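Local coordinates for ferrous iron uptake transporter protein B (PDB 3TAH), which binds guanine nucleotides through the cytosolic G-protein domain of FeoB, a membrane protein that probably drives ferrous iron uptake with GTP, at residues S192-Q195 and R196-R199; I229-I232 and T233-F237. The protein carries 1 engineered substitution. All blocks are in the same frame, centred on the assembly; numbering follows the deposited sequence.

Contact 1 of 2, residues S192-Q195 and R196-R199; sequences SVPQ and RSAR
Gln195 to Ala198 form a type I beta turn that feeds the chain into helix 198-206, closed by a bond from Ala198 N to Gln195 O of 3.3 Å. One residue earlier, Ser197 N makes a weak bond to Pro194 O at 3.4 Å. Water 1 lies 2.9 Å from Gln195 O and accepts from Arg199 N, so it sits between the turn and an amide of the first helical turn; which oxygens take its hydrogens stays open. Ser197 holds the N-cap position of the helix, yet its side chain makes no capping bond. With chi1 at 52° OG sits between its own N and C, on the side of the proline, where it meets Pro194 CB, CG and CD almost evenly, each 3.7 Å from OG. Val193 turns CG2 to Ala198, 3.8 Å from Ala198 CA and 3.9 Å from Ala198 CB, and the same alanine packs against Leu186 of helix 176-189. Arg196, in the turn, and Arg199, just after it, have their polar partners outside the loop. Arg196 bends at chi3 and gives NH1 to Gly107 O, linking the helical domain to the G domain, while Arg199 forms a salt bridge with Glu179.

Contact 2 of 2, residues I229-I232 and T233-F237; sequences IIRI and TEEIF
Thr233 has OG1 beside its own backbone N (chi1 -56°), which swings the hydroxyl back along the helix to Ile229 O, where it donates a bond of 2.7 Å. Thr233 N donates to the same oxygen at 3.1 Å, so Ile229 O takes two hydrogens, from opposite faces of its carbonyl plane. The hydroxyl of buried Thr233 thus has its acceptor within the helix. Glu235, extended beyond CG, lies alongside Arg231 and sets OE2 3.5 Å from Arg231 CG. The charged ends stay beyond salt-bridge range, their planes 58° apart; water 2 sits in the guanidinium plane, accepting from Arg231 NE at 2.8 Å and donating weakly to Glu235 OE1. The salt bridge of Arg231 is to Asp228, through NH1. Glu234 runs beside Ile230, its CD 3.9 Å from Ile230 CG2, and OE2 continues to Ala241 N at the start of the next helix. Ile232 CD1 crosses to Glu235 OE1 at 3.6 Å. Ile229, Ile230 and Thr233 are buried against helices 176-189 and 198-206, while Arg231, Ile232, Glu235 and Ile236 are exposed: i to i+3 and i to i+4 contacts of an alpha-helix, at the C-terminal end of helix 220-237 in the FeoB cytosolic helical domain.

In the fold
Both contacts belong to the helical domain that follows the G domain in FeoB, and they come in series along the chain. Their centres lie 23 Å apart and their nearest atoms about 11 Å, so they do not touch. Helix 176-189 joins them indirectly: Leu186 meets Ala198 of contact 1, whereas Ala181, Gln184 and Ile185 meet contact 2. Helix 198-206, which starts in contact 1, also reaches contact 2 through Phe206. Contact 1, centred about 15 Å from the centre of the chain, faces the G domain; contact 2, at about 26 Å, is more peripheral. Both lie away from the bound nucleotide and the magnesium ion held by Asn128 and Asp130.

Contact 1 of 2, residues S192-Q195 and R196-R199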
ATOM      1  N   SER A 192       2.240 -21.711  -3.839  1.00 16.83           N
ATOM      2  CA  SER A 192       2.838 -21.546  -2.513  1.00 17.40           C
ATOM      3  C   SER A 192       2.325 -20.328  -1.775  1.00 17.90           C
ATOM      4  O   SER A 192       2.426 -20.266  -0.552  1.00 18.46           O
ATOM      5  CB  SER A 192       4.367 -21.463  -2.602  1.00 17.22           C
ATOM      6  OG  SER A 192       4.897 -22.727  -2.945  1.00 19.22           O
ATOM      7  N   VAL A 193       1.783 -19.371  -2.520  1.00 18.03           N
ATOM      8  CA  VAL A 193       1.171 -18.170  -1.968  1.00 18.19           C
ATOM      9  C   VAL A 193      -0.173 -17.936  -2.624  1.00 17.20           C
ATOM     10  O   VAL A 193      -0.432 -18.484  -3.684  1.00 17.83           O
ATOM     11  CB  VAL A 193       2.075 -16.944  -2.184  1.00 17.59           C
ATOM     12  CG1 VAL A 193       3.418 -17.157  -1.462  1.00 20.24           C
ATOM     13  CG2 VAL A 193       2.307 -16.670  -3.657  1.00 17.71           C
ATOM     14  N   PRO A 194      -1.048 -17.123  -2.008  1.00 18.25           N
ATOM     15  CA  PRO A 194      -2.315 -16.804  -2.667  1.00 16.41           C
ATOM     16  C   PRO A 194      -2.119 -16.013  -3.962  1.00 16.43           C
ATOM     17  O   PRO A 194      -1.199 -15.186  -4.054  1.00 15.77           O
ATOM     18  CB  PRO A 194      -3.061 -15.949  -1.632  1.00 17.47           C
ATOM     19  CG  PRO A 194      -2.367 -16.217  -0.318  1.00 17.81           C
ATOM     20  CD  PRO A 194      -0.941 -16.498  -0.680  1.00 18.40           C
ATOM     21  N   GLN A 195      -2.973 -16.273  -4.952  1.00 15.50           N
ATOM     22  CA  GLN A 195      -2.955 -15.509  -6.203  1.00 15.82           C
ATOM     23  C   GLN A 195      -3.074 -13.998  -5.959  1.00 15.49           C
ATOM     24  O   GLN A 195      -2.367 -13.222  -6.596  1.00 16.16           O
ATOM     25  CB  GLN A 195      -4.031 -15.995  -7.185  1.00 16.92           C
ATOM     26  CG  GLN A 195      -3.669 -17.332  -7.869  1.00 15.46           C
ATOM     27  CD  GLN A 195      -2.632 -17.158  -8.958  1.00 18.24           C
ATOM     28  OE1 GLN A 195      -1.418 -17.407  -8.764  1.00 17.90           O
ATOM     29  NE2 GLN A 195      -3.095 -16.709 -10.113  1.00 15.48           N
ATOM     30  N   ARG A 196      -3.935 -13.580  -5.031  1.00 15.16           N
ATOM     31  CA  ARG A 196      -4.190 -12.150  -4.813  1.00 15.41           C
ATOM     32  C   ARG A 196      -2.940 -11.352  -4.438  1.00 15.44           C
ATOM     33  O   ARG A 196      -2.756 -10.224  -4.902  1.00 16.12           O
ATOM     34  CB  ARG A 196      -5.258 -11.954  -3.731  1.00 16.15           C
ATOM     35  CG  ARG A 196      -5.553 -10.494  -3.364  1.00 16.62           C
ATOM     36  CD  ARG A 196      -6.736 -10.403  -2.387  1.00 16.78           C
ATOM     37  NE  ARG A 196      -7.977 -10.908  -2.983  1.00 18.11           N
ATOM     38  CZ  ARG A 196      -8.767 -10.255  -3.835  1.00 20.98           C
ATOM     39  NH1 ARG A 196      -8.494  -9.016  -4.249  1.00 20.09           N
ATOM     40  NH2 ARG A 196      -9.864 -10.865  -4.289  1.00 21.24           N
ATOM     41  N   SER A 197      -2.110 -11.944  -3.583  1.00 16.31           N
ATOM     42  CA  SER A 197      -0.928 -11.303  -3.033  1.00 16.92           C
ATOM     43  C   SER A 197       0.355 -11.840  -3.655  1.00 17.67           C
ATOM     44  O   SER A 197       1.456 -11.492  -3.200  1.00 17.20           O
ATOM     45  CB  SER A 197      -0.905 -11.484  -1.506  1.00 18.63           C
ATOM     46  OG  SER A 197      -1.073 -12.843  -1.126  1.00 15.13           O
ATOM     47  N   ALA A 198       0.229 -12.662  -4.701  1.00 16.90           N
ATOM     48  CA  ALA A 198       1.387 -13.346  -5.290  1.00 17.11           C
ATOM     49  C   ALA A 198       2.462 -12.359  -5.714  1.00 15.51           C
ATOM     50  O   ALA A 198       3.642 -12.606  -5.483  1.00 15.99           O
ATOM     51  CB  ALA A 198       0.993 -14.230  -6.469  1.00 17.51           C
ATOM     52  N   ARG A 199       2.053 -11.243  -6.307  1.00 14.99           N
ATOM     53  CA  ARG A 199       2.999 -10.221  -6.764  1.00 16.09           C
ATOM     54  C   ARG A 199       3.773  -9.578  -5.604  1.00 15.11           C
ATOM     55  O   ARG A 199       4.977  -9.329  -5.736  1.00 13.67           O
ATOM     56  CB  ARG A 199       2.278  -9.166  -7.603  1.00 16.85           C
ATOM     57  CG  ARG A 199       3.204  -8.220  -8.307  1.00 18.63           C
ATOM     58  CD  ARG A 199       2.434  -7.354  -9.292  1.00 18.44           C
ATOM     59  NE  ARG A 199       3.308  -6.318  -9.808  1.00 15.57           N
ATOM     60  CZ  ARG A 199       4.141  -6.436 -10.841  1.00 15.26           C
ATOM     61  NH1 ARG A 199       4.248  -7.560 -11.548  1.00 17.60           N
ATOM     62  NH2 ARG A 199       4.892  -5.395 -11.180  1.00 15.83           N
TER
HETATM   63  O   HOH W   1      -0.775 -11.045  -7.596  1.00 25.91           O

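Contact 2 of 2, residues I229-I232 and T233-F237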
ATOM      1  N   ILE A 229      17.229 -16.288 -10.956  1.00 13.32           N
ATOM      2  CA  ILE A 229      16.498 -15.113 -11.498  1.00 14.59           C
ATOM      3  C   ILE A 229      17.097 -13.790 -10.981  1.00 13.17           C
ATOM      4  O   ILE A 229      17.304 -12.831 -11.743  1.00 13.60           O
ATOM      5  CB  ILE A 229      14.999 -15.188 -11.151  1.00 14.91           C
ATOM      6  CG1 ILE A 229      14.337 -16.352 -11.902  1.00 16.12           C
ATOM      7  CG2 ILE A 229      14.274 -13.866 -11.490  1.00 16.30           C
ATOM      8  CD1 ILE A 229      13.057 -16.851 -11.262  1.00 13.80           C
ATOM      9  N   ILE A 230      17.366 -13.752  -9.683  1.00 12.15           N
ATOM     10  CA  ILE A 230      17.970 -12.571  -9.039  1.00 13.17           C
ATOM     11  C   ILE A 230      19.360 -12.285  -9.589  1.00 14.57           C
ATOM     12  O   ILE A 230      19.689 -11.126  -9.893  1.00 14.94           O
ATOM     13  CB  ILE A 230      18.022 -12.714  -7.496  1.00 13.23           C
ATOM     14  CG1 ILE A 230      16.604 -12.761  -6.912  1.00 15.20           C
ATOM     15  CG2 ILE A 230      18.790 -11.548  -6.850  1.00 14.71           C
ATOM     16  CD1 ILE A 230      16.581 -13.171  -5.434  1.00 15.55           C
ATOM     17  N   ARG A 231      20.165 -13.336  -9.740  1.00 15.66           N
ATOM     18  CA  ARG A 231      21.545 -13.168 -10.173  1.00 17.41           C
ATOM     19  C   ARG A 231      21.601 -12.543 -11.559  1.00 16.79           C
ATOM     20  O   ARG A 231      22.270 -11.518 -11.744  1.00 16.20           O
ATOM     21  CB  ARG A 231      22.313 -14.494 -10.151  1.00 18.80           C
ATOM     22  CG  ARG A 231      23.812 -14.364 -10.452  1.00 21.17           C
ATOM     23  CD  ARG A 231      24.516 -15.720 -10.543  1.00 22.49           C
ATOM     24  NE  ARG A 231      23.958 -16.573 -11.603  1.00 24.22           N
ATOM     25  CZ  ARG A 231      23.170 -17.637 -11.429  1.00 25.99           C
ATOM     26  NH1 ARG A 231      22.792 -18.054 -10.217  1.00 28.52           N
ATOM     27  NH2 ARG A 231      22.746 -18.307 -12.495  1.00 27.00           N
ATOM     28  N   ILE A 232      20.886 -13.136 -12.511  1.00 15.27           N
ATOM     29  CA  ILE A 232      20.933 -12.661 -13.894  1.00 16.00           C
ATOM     30  C   ILE A 232      20.309 -11.268 -13.996  1.00 15.91           C
ATOM     31  O   ILE A 232      20.791 -10.436 -14.763  1.00 14.27           O
ATOM     32  CB  ILE A 232      20.306 -13.679 -14.931  1.00 14.25           C
ATOM     33  CG1 ILE A 232      20.500 -13.195 -16.376  1.00 15.29           C
ATOM     34  CG2 ILE A 232      18.817 -13.995 -14.624  1.00 14.22           C
ATOM     35  CD1 ILE A 232      21.983 -12.964 -16.794  1.00 16.44           C
ATOM     36  N   THR A 233      19.252 -11.006 -13.219  1.00 14.64           N
ATOM     37  CA  THR A 233      18.599  -9.686 -13.252  1.00 13.25           C
ATOM     38  C   THR A 233      19.525  -8.593 -12.704  1.00 13.42           C
ATOM     39  O   THR A 233      19.628  -7.515 -13.300  1.00 14.10           O
ATOM     40  CB  THR A 233      17.230  -9.720 -12.552  1.00 11.73           C
ATOM     41  OG1 THR A 233      16.449 -10.744 -13.171  1.00 13.12           O
ATOM     42  CG2 THR A 233      16.506  -8.384 -12.690  1.00 13.65           C
ATOM     43  N   GLU A 234      20.226  -8.881 -11.612  1.00 14.41           N
ATOM     44  CA  GLU A 234      21.226  -7.961 -11.072  1.00 15.10           C
ATOM     45  C   GLU A 234      22.335  -7.690 -12.091  1.00 16.10           C
ATOM     46  O   GLU A 234      22.806  -6.565 -12.206  1.00 16.30           O
ATOM     47  CB  GLU A 234      21.858  -8.505  -9.795  1.00 15.00           C
ATOM     48  CG  GLU A 234      20.937  -8.415  -8.566  1.00 14.57           C
ATOM     49  CD  GLU A 234      21.586  -8.926  -7.308  1.00 18.58           C
ATOM     50  OE1 GLU A 234      22.426  -9.850  -7.408  1.00 18.17           O
ATOM     51  OE2 GLU A 234      21.246  -8.415  -6.218  1.00 16.84           O
ATOM     52  N   GLU A 235      22.740  -8.725 -12.815  1.00 17.39           N
ATOM     53  CA  GLU A 235      23.790  -8.591 -13.829  1.00 18.37           C
ATOM     54  C   GLU A 235      23.392  -7.651 -14.950  1.00 18.83           C
ATOM     55  O   GLU A 235      24.203  -6.822 -15.371  1.00 16.31           O
ATOM     56  CB  GLU A 235      24.187  -9.963 -14.385  1.00 20.00           C
ATOM     57  CG  GLU A 235      24.960 -10.771 -13.371  1.00 24.39           C
ATOM     58  CD  GLU A 235      25.307 -12.191 -13.828  1.00 28.68           C
ATOM     59  OE1 GLU A 235      25.072 -12.530 -15.009  1.00 30.48           O
ATOM     60  OE2 GLU A 235      25.827 -12.955 -12.982  1.00 31.01           O
ATOM     61  N   ILE A 236      22.148  -7.765 -15.419  1.00 17.71           N
ATOM     62  CA  ILE A 236      21.689  -6.931 -16.536  1.00 18.55           C
ATOM     63  C   ILE A 236      21.368  -5.500 -16.103  1.00 19.53           C
ATOM     64  O   ILE A 236      21.455  -4.598 -16.926  1.00 20.32           O
ATOM     65  CB  ILE A 236      20.537  -7.581 -17.370  1.00 19.50           C
ATOM     66  CG1 ILE A 236      19.194  -7.633 -16.633  1.00 18.09           C
ATOM     67  CG2 ILE A 236      20.972  -8.988 -17.842  1.00 17.96           C
ATOM     68  CD1 ILE A 236      18.063  -8.309 -17.472  1.00 16.14           C
ATOM     69  N   PHE A 237      21.010  -5.276 -14.841  1.00 18.18           N
ATOM     70  CA  PHE A 237      20.901  -3.891 -14.329  1.00 18.30           C
ATOM     71  C   PHE A 237      22.221  -3.295 -13.802  1.00 19.06           C
ATOM     72  O   PHE A 237      22.309  -2.060 -13.641  1.00 18.83           O
ATOM     73  CB  PHE A 237      19.879  -3.802 -13.186  1.00 18.68           C
ATOM     74  CG  PHE A 237      18.433  -3.763 -13.613  1.00 18.04           C
ATOM     75  CD1 PHE A 237      17.790  -2.546 -13.830  1.00 19.71           C
ATOM     76  CD2 PHE A 237      17.691  -4.931 -13.743  1.00 17.53           C
ATOM     77  CE1 PHE A 237      16.455  -2.493 -14.187  1.00 17.00           C
ATOM     78  CE2 PHE A 237      16.352  -4.887 -14.103  1.00 17.92           C
ATOM     79  CZ  PHE A 237      15.729  -3.667 -14.327  1.00 18.41           C
TER
HETATM   80  O   HOH W   2      24.245 -15.751 -14.215  1.00 37.46           O